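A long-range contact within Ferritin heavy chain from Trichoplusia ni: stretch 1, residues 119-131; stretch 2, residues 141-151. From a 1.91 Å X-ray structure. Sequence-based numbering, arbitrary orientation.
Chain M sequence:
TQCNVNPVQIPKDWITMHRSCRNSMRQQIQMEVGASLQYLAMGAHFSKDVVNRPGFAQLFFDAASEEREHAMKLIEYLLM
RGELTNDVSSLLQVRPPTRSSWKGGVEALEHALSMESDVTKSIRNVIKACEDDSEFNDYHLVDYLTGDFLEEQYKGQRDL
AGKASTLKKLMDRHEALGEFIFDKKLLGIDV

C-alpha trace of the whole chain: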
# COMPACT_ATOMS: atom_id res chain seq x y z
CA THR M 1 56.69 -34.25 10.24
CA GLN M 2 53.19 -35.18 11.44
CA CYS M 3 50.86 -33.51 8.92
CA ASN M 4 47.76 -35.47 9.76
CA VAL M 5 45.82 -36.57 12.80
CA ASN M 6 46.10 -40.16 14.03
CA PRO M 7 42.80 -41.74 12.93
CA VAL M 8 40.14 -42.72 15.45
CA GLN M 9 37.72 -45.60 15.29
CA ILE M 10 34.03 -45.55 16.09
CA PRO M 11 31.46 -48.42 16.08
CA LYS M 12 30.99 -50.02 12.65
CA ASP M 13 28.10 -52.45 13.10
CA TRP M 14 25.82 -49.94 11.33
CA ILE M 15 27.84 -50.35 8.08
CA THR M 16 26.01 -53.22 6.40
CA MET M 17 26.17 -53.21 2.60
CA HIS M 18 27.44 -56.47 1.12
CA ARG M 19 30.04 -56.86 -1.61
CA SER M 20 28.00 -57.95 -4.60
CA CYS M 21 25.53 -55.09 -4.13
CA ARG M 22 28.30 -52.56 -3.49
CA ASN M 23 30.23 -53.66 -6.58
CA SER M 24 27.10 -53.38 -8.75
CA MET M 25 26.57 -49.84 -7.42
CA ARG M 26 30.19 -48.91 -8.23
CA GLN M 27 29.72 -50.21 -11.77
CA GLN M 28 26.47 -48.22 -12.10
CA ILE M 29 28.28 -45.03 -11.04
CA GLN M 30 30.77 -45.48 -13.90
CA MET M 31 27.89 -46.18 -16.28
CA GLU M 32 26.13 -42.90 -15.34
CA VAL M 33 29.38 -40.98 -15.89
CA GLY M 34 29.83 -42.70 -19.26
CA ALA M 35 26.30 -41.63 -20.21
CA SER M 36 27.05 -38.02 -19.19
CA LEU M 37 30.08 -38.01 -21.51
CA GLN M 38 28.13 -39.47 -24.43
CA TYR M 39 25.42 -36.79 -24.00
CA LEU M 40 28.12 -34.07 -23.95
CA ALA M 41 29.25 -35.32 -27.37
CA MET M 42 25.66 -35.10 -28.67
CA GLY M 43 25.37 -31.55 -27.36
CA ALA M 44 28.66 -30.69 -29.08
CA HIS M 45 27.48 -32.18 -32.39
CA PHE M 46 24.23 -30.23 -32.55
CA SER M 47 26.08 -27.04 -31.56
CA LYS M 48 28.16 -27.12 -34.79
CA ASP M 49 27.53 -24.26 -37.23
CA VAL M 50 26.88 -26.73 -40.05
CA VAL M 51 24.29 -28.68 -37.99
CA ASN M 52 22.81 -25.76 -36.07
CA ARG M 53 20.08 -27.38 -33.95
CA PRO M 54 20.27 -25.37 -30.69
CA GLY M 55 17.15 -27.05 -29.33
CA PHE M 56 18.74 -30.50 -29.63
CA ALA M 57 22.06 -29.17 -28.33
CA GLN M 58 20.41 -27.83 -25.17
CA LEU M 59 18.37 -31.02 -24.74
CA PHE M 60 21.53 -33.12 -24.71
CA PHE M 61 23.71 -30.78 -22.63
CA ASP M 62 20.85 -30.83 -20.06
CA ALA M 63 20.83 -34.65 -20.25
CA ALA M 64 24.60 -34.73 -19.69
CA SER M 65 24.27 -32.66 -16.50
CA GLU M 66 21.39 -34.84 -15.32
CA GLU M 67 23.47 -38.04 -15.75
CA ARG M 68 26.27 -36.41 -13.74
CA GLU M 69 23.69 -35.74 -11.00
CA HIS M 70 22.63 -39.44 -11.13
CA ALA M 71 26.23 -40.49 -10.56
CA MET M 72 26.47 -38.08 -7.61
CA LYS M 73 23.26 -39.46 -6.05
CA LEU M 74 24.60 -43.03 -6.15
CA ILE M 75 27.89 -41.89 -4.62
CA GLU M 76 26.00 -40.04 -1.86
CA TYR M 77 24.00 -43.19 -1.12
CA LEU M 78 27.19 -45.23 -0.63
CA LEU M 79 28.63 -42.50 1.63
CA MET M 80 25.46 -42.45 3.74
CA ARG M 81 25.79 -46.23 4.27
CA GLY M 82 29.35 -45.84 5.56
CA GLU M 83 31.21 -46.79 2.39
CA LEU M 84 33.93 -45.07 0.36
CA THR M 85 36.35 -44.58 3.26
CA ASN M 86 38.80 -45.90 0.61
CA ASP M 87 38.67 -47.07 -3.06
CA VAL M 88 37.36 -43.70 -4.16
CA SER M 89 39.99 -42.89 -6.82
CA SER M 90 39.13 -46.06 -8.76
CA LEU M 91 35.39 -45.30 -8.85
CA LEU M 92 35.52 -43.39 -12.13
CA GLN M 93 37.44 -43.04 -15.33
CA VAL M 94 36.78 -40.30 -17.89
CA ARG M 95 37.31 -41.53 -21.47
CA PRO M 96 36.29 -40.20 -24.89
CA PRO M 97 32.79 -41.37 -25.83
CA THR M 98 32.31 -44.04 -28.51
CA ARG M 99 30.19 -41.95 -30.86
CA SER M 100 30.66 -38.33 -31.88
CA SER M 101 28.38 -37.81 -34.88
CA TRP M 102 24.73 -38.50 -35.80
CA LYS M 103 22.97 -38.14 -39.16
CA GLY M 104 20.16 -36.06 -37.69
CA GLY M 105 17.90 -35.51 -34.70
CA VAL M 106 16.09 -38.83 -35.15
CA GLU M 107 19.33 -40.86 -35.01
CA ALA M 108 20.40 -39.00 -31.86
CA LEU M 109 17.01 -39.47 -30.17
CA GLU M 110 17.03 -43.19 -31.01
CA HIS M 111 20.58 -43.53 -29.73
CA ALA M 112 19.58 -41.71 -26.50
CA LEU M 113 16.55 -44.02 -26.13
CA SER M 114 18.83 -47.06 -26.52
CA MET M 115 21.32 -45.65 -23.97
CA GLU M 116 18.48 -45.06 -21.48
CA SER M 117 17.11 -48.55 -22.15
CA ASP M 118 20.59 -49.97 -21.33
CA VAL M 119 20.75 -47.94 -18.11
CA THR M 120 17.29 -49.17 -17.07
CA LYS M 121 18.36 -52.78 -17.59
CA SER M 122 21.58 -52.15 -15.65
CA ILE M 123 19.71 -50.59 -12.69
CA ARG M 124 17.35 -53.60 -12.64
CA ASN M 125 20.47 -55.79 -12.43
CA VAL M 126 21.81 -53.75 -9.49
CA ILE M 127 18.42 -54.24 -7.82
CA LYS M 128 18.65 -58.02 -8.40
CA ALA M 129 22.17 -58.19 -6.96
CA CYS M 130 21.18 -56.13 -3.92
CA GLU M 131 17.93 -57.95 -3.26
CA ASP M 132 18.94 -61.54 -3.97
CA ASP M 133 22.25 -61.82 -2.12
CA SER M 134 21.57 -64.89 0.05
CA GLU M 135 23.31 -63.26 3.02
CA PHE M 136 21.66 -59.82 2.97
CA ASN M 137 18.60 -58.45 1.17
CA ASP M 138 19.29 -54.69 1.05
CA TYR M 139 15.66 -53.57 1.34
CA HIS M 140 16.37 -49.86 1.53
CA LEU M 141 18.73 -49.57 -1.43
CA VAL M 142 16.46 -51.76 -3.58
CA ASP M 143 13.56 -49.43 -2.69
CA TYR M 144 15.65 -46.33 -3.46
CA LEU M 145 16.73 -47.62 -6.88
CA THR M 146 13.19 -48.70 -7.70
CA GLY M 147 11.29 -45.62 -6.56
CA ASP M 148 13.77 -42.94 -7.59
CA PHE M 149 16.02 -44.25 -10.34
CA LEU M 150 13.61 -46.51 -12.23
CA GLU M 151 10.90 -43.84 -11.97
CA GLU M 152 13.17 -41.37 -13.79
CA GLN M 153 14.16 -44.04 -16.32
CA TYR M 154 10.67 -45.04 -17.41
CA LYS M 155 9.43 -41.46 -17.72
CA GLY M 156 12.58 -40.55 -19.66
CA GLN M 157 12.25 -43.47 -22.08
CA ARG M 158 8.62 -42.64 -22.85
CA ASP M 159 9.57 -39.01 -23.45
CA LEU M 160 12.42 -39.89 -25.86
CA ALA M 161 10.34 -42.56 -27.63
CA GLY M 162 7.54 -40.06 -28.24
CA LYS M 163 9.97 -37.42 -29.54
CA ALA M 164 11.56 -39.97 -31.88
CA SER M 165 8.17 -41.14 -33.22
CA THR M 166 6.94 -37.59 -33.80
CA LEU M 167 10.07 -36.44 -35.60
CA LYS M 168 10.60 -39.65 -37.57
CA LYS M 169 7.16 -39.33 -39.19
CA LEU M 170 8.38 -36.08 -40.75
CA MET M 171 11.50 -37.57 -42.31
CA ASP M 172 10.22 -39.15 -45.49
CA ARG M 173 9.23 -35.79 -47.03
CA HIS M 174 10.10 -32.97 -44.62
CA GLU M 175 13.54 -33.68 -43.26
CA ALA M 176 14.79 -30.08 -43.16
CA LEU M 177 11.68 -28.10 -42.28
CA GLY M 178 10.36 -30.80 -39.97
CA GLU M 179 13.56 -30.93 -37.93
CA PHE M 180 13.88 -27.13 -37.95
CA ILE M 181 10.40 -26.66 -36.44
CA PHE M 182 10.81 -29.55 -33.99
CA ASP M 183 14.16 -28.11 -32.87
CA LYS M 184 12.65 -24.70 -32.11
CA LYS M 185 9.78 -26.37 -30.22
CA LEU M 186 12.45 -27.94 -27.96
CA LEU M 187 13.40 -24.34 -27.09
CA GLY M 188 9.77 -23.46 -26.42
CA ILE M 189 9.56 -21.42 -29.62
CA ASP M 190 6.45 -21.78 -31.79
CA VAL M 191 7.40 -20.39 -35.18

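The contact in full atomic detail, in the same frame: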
# COMPACT_ATOMS: atom_id res chain seq x y z
N VAL M 119 20.62 -48.35 -19.51
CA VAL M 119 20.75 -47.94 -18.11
C VAL M 119 19.63 -48.55 -17.27
O VAL M 119 19.87 -48.99 -16.14
CB VAL M 119 20.73 -46.39 -17.98
CG1 VAL M 119 20.57 -45.97 -16.51
CG2 VAL M 119 22.03 -45.81 -18.55
N THR M 120 18.42 -48.60 -17.81
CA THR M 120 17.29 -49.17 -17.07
C THR M 120 17.57 -50.64 -16.76
O THR M 120 17.35 -51.12 -15.65
CB THR M 120 16.00 -49.05 -17.88
OG1 THR M 120 15.75 -47.66 -18.14
CG2 THR M 120 14.80 -49.66 -17.12
N LYS M 121 18.05 -51.36 -17.76
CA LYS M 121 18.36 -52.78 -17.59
C LYS M 121 19.48 -52.94 -16.55
O LYS M 121 19.45 -53.84 -15.71
CB LYS M 121 18.79 -53.35 -18.94
CG LYS M 121 19.08 -54.83 -18.95
CD LYS M 121 19.38 -55.27 -20.38
CE LYS M 121 19.92 -56.69 -20.42
NZ LYS M 121 20.36 -57.08 -21.80
N SER M 122 20.48 -52.07 -16.60
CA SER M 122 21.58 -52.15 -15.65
C SER M 122 21.10 -51.87 -14.21
O SER M 122 21.52 -52.56 -13.27
CB SER M 122 22.69 -51.16 -16.06
OG SER M 122 23.73 -51.17 -15.10
N ILE M 123 20.23 -50.88 -14.03
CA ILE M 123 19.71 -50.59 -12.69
C ILE M 123 18.90 -51.80 -12.18
O ILE M 123 18.99 -52.15 -11.00
CB ILE M 123 18.81 -49.31 -12.71
CG1 ILE M 123 19.71 -48.08 -12.93
CG2 ILE M 123 18.05 -49.17 -11.37
CD1 ILE M 123 18.94 -46.84 -13.36
N ARG M 124 18.12 -52.42 -13.05
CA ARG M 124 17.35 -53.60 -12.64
C ARG M 124 18.32 -54.71 -12.20
O ARG M 124 18.02 -55.47 -11.28
CB ARG M 124 16.42 -54.07 -13.78
CG ARG M 124 15.19 -53.14 -14.01
CD ARG M 124 14.40 -53.55 -15.27
NE ARG M 124 14.19 -54.99 -15.23
CZ ARG M 124 13.24 -55.60 -14.53
NH1 ARG M 124 12.36 -54.89 -13.84
NH2 ARG M 124 13.25 -56.92 -14.43
N ASN M 125 19.48 -54.79 -12.84
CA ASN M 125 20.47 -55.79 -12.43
C ASN M 125 21.13 -55.43 -11.10
O ASN M 125 21.51 -56.32 -10.34
CB ASN M 125 21.54 -55.99 -13.52
CG ASN M 125 21.02 -56.84 -14.66
OD1 ASN M 125 20.26 -57.79 -14.44
ND2 ASN M 125 21.43 -56.53 -15.88
N VAL M 126 21.26 -54.14 -10.80
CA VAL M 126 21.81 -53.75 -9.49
C VAL M 126 20.77 -54.15 -8.43
O VAL M 126 21.09 -54.67 -7.36
CB VAL M 126 22.04 -52.21 -9.39
CG1 VAL M 126 22.55 -51.85 -7.98
CG2 VAL M 126 23.05 -51.76 -10.46
N ILE M 127 19.50 -53.89 -8.74
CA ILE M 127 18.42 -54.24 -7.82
C ILE M 127 18.46 -55.76 -7.54
O ILE M 127 18.37 -56.19 -6.38
CB ILE M 127 17.04 -53.84 -8.42
CG1 ILE M 127 16.88 -52.31 -8.31
CG2 ILE M 127 15.90 -54.56 -7.70
CD1 ILE M 127 15.70 -51.76 -9.14
N LYS M 128 18.59 -56.56 -8.59
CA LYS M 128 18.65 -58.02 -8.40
C LYS M 128 19.82 -58.42 -7.51
O LYS M 128 19.67 -59.24 -6.60
CB LYS M 128 18.82 -58.75 -9.74
CG LYS M 128 17.68 -58.60 -10.71
CD LYS M 128 17.88 -59.53 -11.90
CE LYS M 128 16.89 -59.22 -13.02
NZ LYS M 128 17.19 -57.92 -13.70
N ALA M 129 21.00 -57.87 -7.77
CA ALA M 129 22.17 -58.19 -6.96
C ALA M 129 21.98 -57.80 -5.50
O ALA M 129 22.35 -58.54 -4.59
CB ALA M 129 23.42 -57.49 -7.52
N CYS M 130 21.38 -56.63 -5.27
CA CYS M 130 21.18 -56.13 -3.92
C CYS M 130 20.06 -56.82 -3.17
O CYS M 130 20.10 -56.94 -1.95
CB CYS M 130 20.93 -54.61 -3.96
SG CYS M 130 22.39 -53.70 -4.57
N GLU M 131 19.06 -57.29 -3.90
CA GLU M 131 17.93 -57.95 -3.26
C GLU M 131 18.16 -59.45 -3.06
O GLU M 131 17.78 -60.00 -2.03
CB GLU M 131 16.66 -57.79 -4.11
CG GLU M 131 15.44 -58.52 -3.54
CD GLU M 131 14.13 -58.06 -4.16
OE1 GLU M 131 13.71 -58.66 -5.18
OE2 GLU M 131 13.51 -57.10 -3.64
N LEU M 141 18.12 -49.97 -0.16
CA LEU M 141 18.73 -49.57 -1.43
C LEU M 141 17.86 -50.04 -2.60
O LEU M 141 17.68 -49.32 -3.58
CB LEU M 141 20.16 -50.12 -1.57
CG LEU M 141 20.86 -49.85 -2.92
CD1 LEU M 141 20.80 -48.36 -3.29
CD2 LEU M 141 22.33 -50.32 -2.81
N VAL M 142 17.32 -51.25 -2.51
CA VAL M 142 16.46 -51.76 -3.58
C VAL M 142 15.28 -50.79 -3.78
O VAL M 142 14.91 -50.44 -4.91
CB VAL M 142 15.95 -53.18 -3.22
CG1 VAL M 142 14.77 -53.58 -4.14
CG2 VAL M 142 17.12 -54.18 -3.38
N ASP M 143 14.70 -50.36 -2.67
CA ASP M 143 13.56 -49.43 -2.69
C ASP M 143 13.96 -48.08 -3.30
O ASP M 143 13.22 -47.49 -4.08
CB ASP M 143 13.07 -49.20 -1.26
CG ASP M 143 11.97 -48.16 -1.19
OD1 ASP M 143 10.85 -48.51 -1.54
OD2 ASP M 143 12.23 -46.99 -0.81
N TYR M 144 15.14 -47.60 -2.94
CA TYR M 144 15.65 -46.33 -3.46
C TYR M 144 15.86 -46.40 -4.98
O TYR M 144 15.45 -45.50 -5.73
CB TYR M 144 16.97 -45.99 -2.77
CG TYR M 144 17.58 -44.69 -3.23
CD1 TYR M 144 16.89 -43.48 -3.09
CD2 TYR M 144 18.86 -44.65 -3.78
CE1 TYR M 144 17.46 -42.27 -3.48
CE2 TYR M 144 19.45 -43.44 -4.18
CZ TYR M 144 18.74 -42.26 -4.02
OH TYR M 144 19.31 -41.06 -4.39
N LEU M 145 16.50 -47.47 -5.44
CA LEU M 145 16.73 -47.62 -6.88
C LEU M 145 15.42 -47.79 -7.64
O LEU M 145 15.29 -47.32 -8.77
CB LEU M 145 17.62 -48.85 -7.15
CG LEU M 145 19.06 -48.71 -6.62
CD1 LEU M 145 19.79 -50.04 -6.75
CD2 LEU M 145 19.79 -47.61 -7.39
N THR M 146 14.47 -48.47 -7.03
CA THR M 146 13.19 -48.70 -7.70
C THR M 146 12.32 -47.45 -7.76
O THR M 146 11.82 -47.08 -8.83
CB THR M 146 12.39 -49.82 -6.99
OG1 THR M 146 13.16 -51.03 -6.98
CG2 THR M 146 11.08 -50.08 -7.73
N GLY M 147 12.15 -46.78 -6.62
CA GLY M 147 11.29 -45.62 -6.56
C GLY M 147 11.83 -44.31 -7.10
O GLY M 147 11.07 -43.43 -7.50
N ASP M 148 13.15 -44.16 -7.09
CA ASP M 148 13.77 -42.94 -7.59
C ASP M 148 14.38 -43.13 -8.98
O ASP M 148 13.97 -42.49 -9.94
CB ASP M 148 14.87 -42.48 -6.64
CG ASP M 148 14.33 -41.70 -5.47
OD1 ASP M 148 14.36 -40.45 -5.52
OD2 ASP M 148 13.86 -42.33 -4.49
N PHE M 149 15.35 -44.03 -9.07
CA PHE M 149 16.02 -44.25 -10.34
C PHE M 149 15.16 -44.85 -11.44
O PHE M 149 15.13 -44.30 -12.54
CB PHE M 149 17.29 -45.07 -10.14
CG PHE M 149 18.44 -44.26 -9.61
CD1 PHE M 149 18.43 -43.78 -8.31
CD2 PHE M 149 19.49 -43.88 -10.45
CE1 PHE M 149 19.43 -42.92 -7.85
CE2 PHE M 149 20.50 -43.02 -10.00
CZ PHE M 149 20.46 -42.54 -8.70
N LEU M 150 14.45 -45.94 -11.17
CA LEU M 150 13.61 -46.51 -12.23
C LEU M 150 12.49 -45.55 -12.63
O LEU M 150 12.12 -45.48 -13.80
CB LEU M 150 13.03 -47.87 -11.82
CG LEU M 150 14.04 -49.02 -11.78
CD1 LEU M 150 13.30 -50.35 -11.52
CD2 LEU M 150 14.79 -49.10 -13.13
N GLU M 151 11.96 -44.81 -11.67
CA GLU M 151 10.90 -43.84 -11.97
C GLU M 151 11.40 -42.86 -13.05
O GLU M 151 10.74 -42.63 -14.07
CB GLU M 151 10.54 -43.07 -10.70
CG GLU M 151 9.59 -41.89 -10.89
CD GLU M 151 8.21 -42.31 -11.34
OE1 GLU M 151 7.88 -43.51 -11.23
OE2 GLU M 151 7.44 -41.44 -11.80

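Two helices pack nearly antiparallel, their axes 161° apart in N-to-C direction and 9.4 Å apart at closest approach, so that Ile127 lies beside Val142 (CA to CA, 5.3 Å) and Thr120 beside Leu150 (CA to CA, 6.6 Å). No hydrogen bond crosses between them; the contact is apolar and buries 546 Å². Val142, Leu150 and Ile127 cover the most surface. Val142 meets the C-terminal part of the first stretch: its CG2 lies 3.8 Å from Ile127 O, 3.9 Å from Cys130 CB and 3.7 Å from Glu131 CB, a methyl packed on backbone and on the aliphatic base of an acidic side chain. Ile127 fits as a knob among Val142, Leu145, Thr146 and Leu150. Its CG1 touches Leu145 CB at 3.7 Å, and its CD1 comes within 3.4 Å of Thr146 OG1, a hydroxyl that donates to Val142 O (2.8 Å) within its own helix. Leu150 returns the fit, seated among Thr120, Ile123, Arg124 and Ile127; its CD2 reaches Ile123 CG2 at 3.7 Å and the aliphatic Arg124 CG at 4.2 Å. A wider pi-type turn spans 145-150, where Leu150 N bonds to Leu145 O (2.9 Å). Nearby, Ile123 CD1 packs against Phe149 CB (4.0 Å) and lies at the ring's edge, while Val126 CG1 meets Leu145 CD1 at 3.5 Å.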